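PDB 2ZZJ: glucuronan lyase A from Trichoderma reesei, which probably cleaves beta-1,4-linked glucuronan within the chain by lyase chemistry, and carries a bound calcium ion in its beta-jelly roll. Local coordinates for residues G71-L76 with G149-V154; A37-Q42 with Q218-E223; G166-W171 with H178-V183. All blocks are in the same frame, centred on the assembly; numbering follows the deposited sequence.

All three contacts are antiparallel strand pairings in one curled sheet of the jelly roll. Contact 2 is the most buried, eight of its ten touching residues being buried, against seven of twelve in contact 1 and three of eleven in contact 3. One end of contact 2 supplies a calcium ligand. Contact 1 lies next to it through neighbouring strands 66-76 and 216-227: Ala73 N is 2.9 Å from Asp222 O, a probable hydrogen bond. Contact 3 pairs the hairpin farther along the sheet, across the chain's centre from contact 2. Aliphatic chains over indole rings mark contacts 1 and 2, whereas contact 3 adds charged and hydroxyl groups to its backbone ladder, in keeping with its partly exposed place.

Contact 1: G71-L76 with G149-V154; sequences GFAFRL and GAWHRV
The aliphatic part of Arg75 overlaps the indole of Trp151, with Arg75 CB 3.8 Å from the centroid of the six-membered ring of Trp151 and 13° off its normal, a CH-pi contact over the face. The Arg75 chain crosses the tryptophan at about a right angle, and its CD continues over the ring to lie 3.8 Å from Trp151 NE1. CG of Arg75 is anti to its own backbone N (chi1 -180°), and the chain stays extended to NE, which carries it past the indole toward Gly149.

The overlap lies just beyond the last bridge pair, Phe74 with His152, of strands 66-76 and 152-160 in the antiparallel sheet of the jelly roll; the N-to-C directions of 71-76 and 152-154 are 150° apart. Phe72 with Val154 and Phe74 with His152 are hydrogen-bonded pairs, the shortest bond being His152 N to Phe74 O at 2.7 Å. Ala73 with Arg153 is the non-hydrogen-bonded pair between them.

Phe72, Phe74, His152 and Val154 share the sheet face whose phenylalanines touch strand 86-95 of the other sheet. On it, Val154 CB sits over the Phe72 ring, 4.0 Å from the centroid, while Val154 CG2 meets the edge of the Phe74 ring at CE2, 3.7 Å away. His152 sets its CB off-centre against Phe74, and its ring nitrogens are bound by Asp173 and Ser147 O.

Beyond the ladder, Gly149 N donates to Leu76 O from above the carbonyl plane, a bent bond that ties the loop to the strand end. A citrate, probably from the crystallisation liquor, is hydrogen-bonded to Arg75 NH1. In the guanidinium plane two waters are held at the edge, one accepting from NE and one from NH2. The water bound to Arg75 NH2 donates to Gly149 O at 2.9 Å.

Contact 2: A37-Q42 with Q218-E223; sequences ALKMTQ and QVWYDE. With CA (calcium ion), chain B.
Trp220 is clasped on both faces of its indole: Lys39 CG lies over one, 3.9 Å from the centroid of the five-membered ring of Trp220, and the guanidinium of Arg75 makes a cation-pi contact on the other. Lys39 runs alongside the tryptophan, pointing the same way, and its CD reaches 3.6 Å from Trp220 NE1. With CG of Lys39 anti to the backbone N (chi1 -179°), that carbon is set over the ring face. An alanine in place of Trp220 would probably leave the Lys39 methylenes and the Arg75 guanidinium without the indole between them, opening a gap there.

The pairing belongs to the antiparallel sheet of the jelly roll; segments 37-42 and 218-223, of strands 37-43 and 216-227, have N-to-C directions 154° apart. Leu38 with Tyr221 and Met40 with Val219 are hydrogen-bonded pairs, each closed by two backbone bonds. Lys39 with Trp220 and Thr41 with Gln218 are the non-hydrogen-bonded pairs; in the latter, the two side chains lie side by side.

On the other side of the sheet, Met40 crosses Tyr221 at about a right angle, and its SD stands obliquely to the ring, 3.7 Å from Tyr221 CD2. This is a Met-aromatic contact, and the phenol is fixed farther out by a hydrogen bond from Tyr221 OH to Ile89 O.

At the far end, Ala37 CB packs 3.4 Å from Tyr221 O, next to the calcium site. Asp222 grips the calcium ion with both carboxylate oxygens, OD1 at 2.4 Å and OD2 at 2.6 Å. Asp7 O, Lys33 O, Ser36 O and two waters complete a shell of seven. One of those waters also donates to Glu223 OE2, at 2.7 Å.

Contact 3: G166-W171 with H178-V183; sequences GYFKIW and HEEYNV
Tyr181 OH is gripped by two groups: it donates to Glu179 OE2 at 2.8 Å and accepts a weak bond from Lys169 NZ at 3.0 Å, across the strands. The carboxylate oxygen lies in the plane of the phenol ring and is met on its anti side. Lys169 runs alongside Glu179, with its CG 3.8 Å from Glu179 CB. The lysine NZ also bonds Gln157, and Glu179 OE2 has a salt bridge to Lys176, so each charge here has a further partner. Next along, Tyr167 CB packs 3.7 Å from Tyr181 CD1, the two rings crossing obliquely with planes at 49°.

These groups stand on one face of a beta hairpin of the jelly roll, strands 166-172 and 175-183, whose hydrogen-bonded pairs include Phe168 with Glu180 and Ile170 with His178. The face that bears Phe168 and His178 is turned to strands 118-126 and 135-145. There, His178 CD2 meets the edge of the Phe168 ring at CD2, 3.9 Å away. His178 NE2 donates in its ring plane to Glu180 OE2 at 2.7 Å, nearly straight at 172°, and Arg140 forms a salt bridge with that same oxygen.

Contact 1: G71-L76 with G149-V154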
loop_
_atom_site.group_PDB
_atom_site.type_symbol
_atom_site.label_atom_id
_atom_site.label_comp_id
_atom_site.label_asym_id
_atom_site.label_seq_id
_atom_site.Cartn_x
_atom_site.Cartn_y
_atom_site.Cartn_z
ATOM N N GLY A 71 -3.894 2.982 -9.173
ATOM C CA GLY A 71 -4.946 1.963 -9.223
ATOM C C GLY A 71 -4.288 0.598 -9.038
ATOM O O GLY A 71 -3.153 0.371 -9.507
ATOM N N PHE A 72 -4.975 -0.317 -8.375
ATOM C CA PHE A 72 -4.540 -1.731 -8.362
ATOM C C PHE A 72 -5.698 -2.618 -8.026
ATOM O O PHE A 72 -6.706 -2.153 -7.429
ATOM C CB PHE A 72 -3.384 -1.998 -7.416
ATOM C CG PHE A 72 -3.683 -1.675 -5.965
ATOM C CD1 PHE A 72 -4.006 -2.694 -5.078
ATOM C CD2 PHE A 72 -3.629 -0.353 -5.507
ATOM C CE1 PHE A 72 -4.278 -2.407 -3.706
ATOM C CE2 PHE A 72 -3.901 -0.049 -4.161
ATOM C CZ PHE A 72 -4.229 -1.074 -3.268
ATOM N N ALA A 73 -5.584 -3.878 -8.445
ATOM C CA ALA A 73 -6.555 -4.852 -7.984
ATOM C C ALA A 73 -5.889 -5.749 -6.950
ATOM O O ALA A 73 -4.702 -6.055 -7.068
ATOM C CB ALA A 73 -7.077 -5.684 -9.154
ATOM N N PHE A 74 -6.638 -6.179 -5.950
ATOM C CA PHE A 74 -6.119 -7.150 -4.961
ATOM C C PHE A 74 -7.207 -8.122 -4.525
ATOM O O PHE A 74 -8.392 -7.846 -4.692
ATOM C CB PHE A 74 -5.490 -6.455 -3.739
ATOM C CG PHE A 74 -6.506 -5.972 -2.732
ATOM C CD1 PHE A 74 -6.854 -6.766 -1.642
ATOM C CD2 PHE A 74 -7.164 -4.740 -2.927
ATOM C CE1 PHE A 74 -7.832 -6.327 -0.697
ATOM C CE2 PHE A 74 -8.162 -4.286 -1.992
ATOM C CZ PHE A 74 -8.477 -5.091 -0.896
ATOM N N ARG A 75 -6.777 -9.246 -3.958
ATOM C CA ARG A 75 -7.670 -10.319 -3.589
ATOM C C ARG A 75 -7.091 -11.014 -2.370
ATOM O O ARG A 75 -5.929 -11.422 -2.372
ATOM C CB ARG A 75 -7.758 -11.310 -4.746
ATOM C CG ARG A 75 -8.684 -12.498 -4.466
ATOM C CD ARG A 75 -8.502 -13.510 -5.575
ATOM N NE ARG A 75 -9.434 -14.632 -5.466
ATOM C CZ ARG A 75 -9.196 -15.727 -4.753
ATOM N NH1 ARG A 75 -8.083 -15.840 -4.066
ATOM N NH2 ARG A 75 -10.082 -16.722 -4.735
ATOM N N LEU A 76 -7.900 -11.135 -1.314
ATOM C CA LEU A 76 -7.496 -11.963 -0.187
ATOM C C LEU A 76 -7.851 -13.409 -0.488
ATOM O O LEU A 76 -8.824 -13.680 -1.206
ATOM C CB LEU A 76 -8.238 -11.565 1.071
ATOM C CG LEU A 76 -8.213 -10.081 1.465
ATOM C CD1 LEU A 76 -9.058 -9.807 2.719
ATOM C CD2 LEU A 76 -6.770 -9.613 1.674
ATOM N N GLY A 149 -11.697 -13.751 -0.955
ATOM C CA GLY A 149 -11.861 -14.589 -2.139
ATOM C C GLY A 149 -12.444 -13.912 -3.365
ATOM O O GLY A 149 -12.812 -14.605 -4.330
ATOM N N ALA A 150 -12.443 -12.574 -3.365
ATOM C CA ALA A 150 -12.949 -11.777 -4.471
ATOM C C ALA A 150 -11.956 -10.671 -4.854
ATOM O O ALA A 150 -11.406 -10.015 -3.967
ATOM C CB ALA A 150 -14.288 -11.135 -4.062
ATOM N N TRP A 151 -11.800 -10.419 -6.154
ATOM C CA TRP A 151 -10.956 -9.288 -6.614
ATOM C C TRP A 151 -11.608 -7.962 -6.274
ATOM O O TRP A 151 -12.782 -7.701 -6.656
ATOM C CB TRP A 151 -10.709 -9.354 -8.117
ATOM C CG TRP A 151 -9.707 -10.402 -8.482
ATOM C CD1 TRP A 151 -9.948 -11.671 -8.958
ATOM C CD2 TRP A 151 -8.302 -10.271 -8.363
ATOM N NE1 TRP A 151 -8.757 -12.323 -9.163
ATOM C CE2 TRP A 151 -7.727 -11.480 -8.808
ATOM C CE3 TRP A 151 -7.459 -9.238 -7.907
ATOM C CZ2 TRP A 151 -6.345 -11.687 -8.819
ATOM C CZ3 TRP A 151 -6.098 -9.436 -7.927
ATOM C CH2 TRP A 151 -5.548 -10.660 -8.379
ATOM N N HIS A 152 -10.867 -7.114 -5.579
ATOM C CA HIS A 152 -11.277 -5.738 -5.297
ATOM C C HIS A 152 -10.385 -4.755 -6.038
ATOM O O HIS A 152 -9.274 -5.091 -6.362
ATOM C CB HIS A 152 -11.204 -5.474 -3.801
ATOM C CG HIS A 152 -12.115 -6.369 -3.020
ATOM N ND1 HIS A 152 -13.493 -6.316 -3.144
ATOM C CD2 HIS A 152 -11.849 -7.341 -2.116
ATOM C CE1 HIS A 152 -14.033 -7.228 -2.351
ATOM N NE2 HIS A 152 -13.061 -7.848 -1.693
ATOM N N ARG A 153 -10.906 -3.564 -6.320
ATOM C CA ARG A 153 -10.240 -2.622 -7.166
ATOM C C ARG A 153 -10.195 -1.302 -6.448
ATOM O O ARG A 153 -11.245 -0.760 -6.049
ATOM C CB ARG A 153 -10.996 -2.461 -8.515
ATOM C CG ARG A 153 -11.034 -3.742 -9.386
ATOM C CD ARG A 153 -12.213 -4.681 -9.042
ATOM N NE ARG A 153 -13.528 -4.059 -9.236
ATOM C CZ ARG A 153 -14.642 -4.471 -8.612
ATOM N NH1 ARG A 153 -14.599 -5.496 -7.746
ATOM N NH2 ARG A 153 -15.797 -3.849 -8.833
ATOM N N VAL A 154 -8.981 -0.762 -6.317
ATOM C CA VAL A 154 -8.727 0.425 -5.503
ATOM C C VAL A 154 -8.178 1.491 -6.435
ATOM O O VAL A 154 -7.287 1.200 -7.264
ATOM C CB VAL A 154 -7.679 0.156 -4.373
ATOM C CG1 VAL A 154 -7.304 1.456 -3.636
ATOM C CG2 VAL A 154 -8.190 -0.896 -3.372
HETATM O O HOH W 1 -11.656 -14.520 -7.355
HETATM O O HOH W 2 -12.593 -16.840 -6.150
HETATM O O HOH W 3 -10.633 -10.401 -1.454
#

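Contact 2: A37-Q42 with Q218-E223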
loop_
_atom_site.group_PDB
_atom_site.type_symbol
_atom_site.label_atom_id
_atom_site.label_comp_id
_atom_site.label_asym_id
_atom_site.label_seq_id
_atom_site.Cartn_x
_atom_site.Cartn_y
_atom_site.Cartn_z
ATOM N N ALA A 37 -1.242 -12.981 -12.827
ATOM C CA ALA A 37 -1.308 -12.054 -11.679
ATOM C C ALA A 37 -0.141 -12.359 -10.742
ATOM O O ALA A 37 0.587 -13.331 -10.966
ATOM C CB ALA A 37 -2.631 -12.193 -10.977
ATOM N N LEU A 38 0.016 -11.573 -9.678
ATOM C CA LEU A 38 1.064 -11.818 -8.703
ATOM C C LEU A 38 0.465 -12.346 -7.438
ATOM O O LEU A 38 -0.578 -11.857 -7.022
ATOM C CB LEU A 38 1.830 -10.536 -8.395
ATOM C CG LEU A 38 2.619 -9.971 -9.578
ATOM C CD1 LEU A 38 3.255 -8.616 -9.226
ATOM C CD2 LEU A 38 3.711 -10.958 -10.048
ATOM N N LYS A 39 1.111 -13.353 -6.846
ATOM C CA LYS A 39 0.691 -13.901 -5.552
ATOM C C LYS A 39 1.757 -13.563 -4.516
ATOM O O LYS A 39 2.937 -13.872 -4.715
ATOM C CB LYS A 39 0.510 -15.418 -5.636
ATOM C CG LYS A 39 0.054 -16.039 -4.315
ATOM C CD LYS A 39 -0.197 -17.540 -4.439
ATOM C CE LYS A 39 1.100 -18.278 -4.782
ATOM N NZ LYS A 39 0.890 -19.748 -4.465
ATOM N N MET A 40 1.361 -12.905 -3.424
ATOM C CA MET A 40 2.272 -12.586 -2.328
ATOM C C MET A 40 1.873 -13.444 -1.134
ATOM O O MET A 40 0.682 -13.526 -0.805
ATOM C CB MET A 40 2.164 -11.110 -1.906
ATOM C CG MET A 40 2.916 -10.110 -2.806
ATOM S SD MET A 40 2.399 -10.214 -4.501
ATOM C CE MET A 40 2.963 -8.600 -5.057
ATOM N N THR A 41 2.849 -14.083 -0.500
ATOM C CA THR A 41 2.574 -14.842 0.747
ATOM C C THR A 41 3.540 -14.458 1.854
ATOM O O THR A 41 4.693 -14.012 1.590
ATOM C CB THR A 41 2.566 -16.388 0.534
ATOM O OG1 THR A 41 3.911 -16.899 0.545
ATOM C CG2 THR A 41 1.868 -16.749 -0.762
ATOM N N GLN A 42 3.072 -14.591 3.092
ATOM C CA GLN A 42 3.940 -14.444 4.258
ATOM C C GLN A 42 3.611 -15.523 5.288
ATOM O O GLN A 42 2.470 -15.989 5.368
ATOM C CB GLN A 42 3.821 -13.059 4.901
ATOM C CG GLN A 42 4.802 -12.019 4.313
ATOM C CD GLN A 42 6.253 -12.392 4.682
ATOM O OE1 GLN A 42 6.473 -13.157 5.634
ATOM N NE2 GLN A 42 7.232 -11.868 3.932
ATOM N N GLN A 218 -2.078 -15.148 2.350
ATOM C CA GLN A 218 -1.949 -15.003 0.884
ATOM C C GLN A 218 -2.814 -13.872 0.329
ATOM O O GLN A 218 -4.012 -13.783 0.641
ATOM C CB GLN A 218 -2.346 -16.280 0.157
ATOM C CG GLN A 218 -1.740 -17.579 0.741
ATOM C CD GLN A 218 -2.319 -18.771 0.084
ATOM O OE1 GLN A 218 -3.226 -19.415 0.619
ATOM N NE2 GLN A 218 -1.817 -19.075 -1.093
ATOM N N VAL A 219 -2.209 -13.032 -0.517
ATOM C CA VAL A 219 -2.915 -11.918 -1.170
ATOM C C VAL A 219 -2.414 -11.876 -2.623
ATOM O O VAL A 219 -1.196 -12.022 -2.850
ATOM C CB VAL A 219 -2.650 -10.560 -0.482
ATOM C CG1 VAL A 219 -3.470 -9.427 -1.239
ATOM C CG2 VAL A 219 -3.031 -10.612 1.019
ATOM N N TRP A 220 -3.327 -11.734 -3.580
ATOM C CA TRP A 220 -2.999 -11.637 -5.000
ATOM C C TRP A 220 -3.139 -10.178 -5.452
ATOM O O TRP A 220 -3.930 -9.426 -4.851
ATOM C CB TRP A 220 -3.936 -12.502 -5.831
ATOM C CG TRP A 220 -3.730 -13.979 -5.667
ATOM C CD1 TRP A 220 -3.142 -14.839 -6.568
ATOM C CD2 TRP A 220 -4.080 -14.766 -4.539
ATOM N NE1 TRP A 220 -3.141 -16.143 -6.064
ATOM C CE2 TRP A 220 -3.710 -16.110 -4.821
ATOM C CE3 TRP A 220 -4.676 -14.476 -3.311
ATOM C CZ2 TRP A 220 -3.905 -17.137 -3.909
ATOM C CZ3 TRP A 220 -4.900 -15.530 -2.411
ATOM C CH2 TRP A 220 -4.510 -16.827 -2.715
ATOM N N TYR A 221 -2.381 -9.790 -6.488
ATOM C CA TYR A 221 -2.432 -8.445 -7.042
ATOM C C TYR A 221 -2.438 -8.509 -8.550
ATOM O O TYR A 221 -1.890 -9.454 -9.146
ATOM C CB TYR A 221 -1.187 -7.654 -6.630
ATOM C CG TYR A 221 -1.142 -7.321 -5.169
ATOM C CD1 TYR A 221 -1.612 -6.080 -4.717
ATOM C CD2 TYR A 221 -0.659 -8.226 -4.246
ATOM C CE1 TYR A 221 -1.578 -5.744 -3.327
ATOM C CE2 TYR A 221 -0.631 -7.917 -2.853
ATOM C CZ TYR A 221 -1.073 -6.679 -2.429
ATOM O OH TYR A 221 -0.972 -6.403 -1.085
ATOM N N ASP A 222 -2.974 -7.475 -9.165
ATOM C CA ASP A 222 -2.967 -7.379 -10.623
ATOM C C ASP A 222 -3.262 -5.948 -11.045
ATOM O O ASP A 222 -3.760 -5.152 -10.246
ATOM C CB ASP A 222 -4.047 -8.325 -11.163
ATOM C CG ASP A 222 -3.815 -8.730 -12.628
ATOM O OD1 ASP A 222 -2.863 -8.216 -13.284
ATOM O OD2 ASP A 222 -4.609 -9.557 -13.099
ATOM N N GLU A 223 -3.005 -5.648 -12.325
ATOM C CA GLU A 223 -3.492 -4.464 -12.955
ATOM C C GLU A 223 -3.137 -3.195 -12.131
ATOM O O GLU A 223 -4.027 -2.463 -11.691
ATOM C CB GLU A 223 -5.030 -4.617 -13.184
ATOM C CG GLU A 223 -5.619 -3.731 -14.243
ATOM C CD GLU A 223 -5.162 -4.074 -15.691
ATOM O OE1 GLU A 223 -5.651 -3.336 -16.574
ATOM O OE2 GLU A 223 -4.335 -5.006 -15.939
HETATM CA CA CA B . -3.173 -9.615 -15.264
HETATM O O HOH W 4 -3.828 -7.589 -16.392
HETATM O O HOH W 5 -1.977 -10.471 -17.267
#

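Contact 3: G166-W171 with H178-V183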
loop_
_atom_site.group_PDB
_atom_site.type_symbol
_atom_site.label_atom_id
_atom_site.label_comp_id
_atom_site.label_asym_id
_atom_site.label_seq_id
_atom_site.Cartn_x
_atom_site.Cartn_y
_atom_site.Cartn_z
ATOM N N GLY A 166 -3.594 20.086 -0.433
ATOM C CA GLY A 166 -3.690 18.707 -0.923
ATOM C C GLY A 166 -5.106 18.171 -0.872
ATOM O O GLY A 166 -6.027 18.807 -0.351
ATOM N N TYR A 167 -5.304 16.993 -1.455
ATOM C CA TYR A 167 -6.556 16.301 -1.283
ATOM C C TYR A 167 -6.297 14.800 -1.386
ATOM O O TYR A 167 -5.237 14.387 -1.860
ATOM C CB TYR A 167 -7.640 16.758 -2.269
ATOM C CG TYR A 167 -7.261 16.837 -3.724
ATOM C CD1 TYR A 167 -7.158 15.685 -4.522
ATOM C CD2 TYR A 167 -7.091 18.082 -4.334
ATOM C CE1 TYR A 167 -6.841 15.780 -5.867
ATOM C CE2 TYR A 167 -6.779 18.190 -5.681
ATOM C CZ TYR A 167 -6.660 17.037 -6.444
ATOM O OH TYR A 167 -6.342 17.166 -7.776
ATOM N N PHE A 168 -7.272 14.010 -0.953
ATOM C CA PHE A 168 -7.052 12.588 -0.688
ATOM C C PHE A 168 -8.378 11.889 -0.932
ATOM O O PHE A 168 -9.336 12.028 -0.177
ATOM C CB PHE A 168 -6.533 12.446 0.747
ATOM C CG PHE A 168 -6.188 11.026 1.173
ATOM C CD1 PHE A 168 -4.944 10.478 0.872
ATOM C CD2 PHE A 168 -7.067 10.299 1.952
ATOM C CE1 PHE A 168 -4.593 9.184 1.301
ATOM C CE2 PHE A 168 -6.722 9.003 2.390
ATOM C CZ PHE A 168 -5.494 8.450 2.039
ATOM N N LYS A 169 -8.454 11.187 -2.064
ATOM C CA LYS A 169 -9.697 10.604 -2.541
ATOM C C LYS A 169 -9.456 9.133 -2.848
ATOM O O LYS A 169 -8.415 8.800 -3.397
ATOM C CB LYS A 169 -10.152 11.333 -3.815
ATOM C CG LYS A 169 -10.316 12.841 -3.584
ATOM C CD LYS A 169 -10.525 13.645 -4.871
ATOM C CE LYS A 169 -11.831 13.293 -5.553
ATOM N NZ LYS A 169 -12.053 14.190 -6.771
ATOM N N ILE A 170 -10.413 8.278 -2.479
ATOM C CA ILE A 170 -10.289 6.820 -2.652
ATOM C C ILE A 170 -11.608 6.234 -3.168
ATOM O O ILE A 170 -12.694 6.570 -2.667
ATOM C CB ILE A 170 -9.937 6.124 -1.315
ATOM C CG1 ILE A 170 -8.646 6.696 -0.709
ATOM C CG2 ILE A 170 -9.848 4.566 -1.494
ATOM C CD1 ILE A 170 -8.206 6.074 0.640
ATOM N N TRP A 171 -11.500 5.331 -4.150
ATOM C CA TRP A 171 -12.607 4.571 -4.697
ATOM C C TRP A 171 -12.341 3.103 -4.384
ATOM O O TRP A 171 -11.165 2.653 -4.427
ATOM C CB TRP A 171 -12.675 4.697 -6.223
ATOM C CG TRP A 171 -13.247 5.966 -6.745
ATOM C CD1 TRP A 171 -14.517 6.155 -7.254
ATOM C CD2 TRP A 171 -12.586 7.222 -6.837
ATOM N NE1 TRP A 171 -14.670 7.465 -7.649
ATOM C CE2 TRP A 171 -13.502 8.140 -7.419
ATOM C CE3 TRP A 171 -11.297 7.663 -6.523
ATOM C CZ2 TRP A 171 -13.169 9.477 -7.669
ATOM C CZ3 TRP A 171 -10.957 9.012 -6.790
ATOM C CH2 TRP A 171 -11.904 9.897 -7.332
ATOM N N HIS A 178 -14.209 7.690 -0.184
ATOM C CA HIS A 178 -13.634 8.700 0.664
ATOM C C HIS A 178 -13.195 9.878 -0.159
ATOM O O HIS A 178 -12.606 9.714 -1.213
ATOM C CB HIS A 178 -12.431 8.149 1.448
ATOM C CG HIS A 178 -11.935 9.073 2.519
ATOM N ND1 HIS A 178 -12.560 9.193 3.743
ATOM C CD2 HIS A 178 -10.893 9.941 2.545
ATOM C CE1 HIS A 178 -11.911 10.081 4.482
ATOM N NE2 HIS A 178 -10.907 10.559 3.775
ATOM N N GLU A 179 -13.484 11.089 0.307
ATOM C CA GLU A 179 -12.829 12.233 -0.289
ATOM C C GLU A 179 -12.714 13.330 0.737
ATOM O O GLU A 179 -13.625 13.539 1.556
ATOM C CB GLU A 179 -13.520 12.675 -1.587
ATOM C CG GLU A 179 -14.393 13.911 -1.505
ATOM C CD GLU A 179 -15.482 13.923 -2.548
ATOM O OE1 GLU A 179 -16.641 13.681 -2.160
ATOM O OE2 GLU A 179 -15.179 14.129 -3.740
ATOM N N GLU A 180 -11.567 13.966 0.746
ATOM C CA GLU A 180 -11.385 15.139 1.573
ATOM C C GLU A 180 -10.443 16.104 0.872
ATOM O O GLU A 180 -9.555 15.691 0.116
ATOM C CB GLU A 180 -10.928 14.763 2.985
ATOM C CG GLU A 180 -9.540 14.210 3.087
ATOM C CD GLU A 180 -9.243 13.727 4.497
ATOM O OE1 GLU A 180 -8.942 14.576 5.356
ATOM O OE2 GLU A 180 -9.313 12.508 4.755
ATOM N N TYR A 181 -10.676 17.404 1.099
ATOM C CA TYR A 181 -9.989 18.478 0.377
ATOM C C TYR A 181 -9.249 19.434 1.307
ATOM O O TYR A 181 -9.471 19.428 2.520
ATOM C CB TYR A 181 -10.997 19.252 -0.468
ATOM C CG TYR A 181 -11.572 18.399 -1.559
ATOM C CD1 TYR A 181 -10.935 18.297 -2.805
ATOM C CD2 TYR A 181 -12.713 17.634 -1.327
ATOM C CE1 TYR A 181 -11.460 17.472 -3.811
ATOM C CE2 TYR A 181 -13.231 16.816 -2.309
ATOM C CZ TYR A 181 -12.599 16.734 -3.547
ATOM O OH TYR A 181 -13.140 15.909 -4.514
ATOM N N ASN A 182 -8.373 20.245 0.732
ATOM C CA ASN A 182 -7.662 21.263 1.507
ATOM C C ASN A 182 -7.031 20.663 2.764
ATOM O O ASN A 182 -7.264 21.138 3.896
ATOM C CB ASN A 182 -8.612 22.424 1.879
ATOM C CG ASN A 182 -9.309 23.020 0.662
ATOM O OD1 ASN A 182 -8.667 23.355 -0.334
ATOM N ND2 ASN A 182 -10.629 23.139 0.735
ATOM N N VAL A 183 -6.257 19.599 2.554
ATOM C CA VAL A 183 -5.507 18.937 3.623
ATOM C C VAL A 183 -4.076 18.767 3.177
ATOM O O VAL A 183 -3.797 18.703 1.965
ATOM C CB VAL A 183 -6.086 17.539 4.002
ATOM C CG1 VAL A 183 -7.312 17.668 4.856
ATOM C CG2 VAL A 183 -6.368 16.680 2.746
#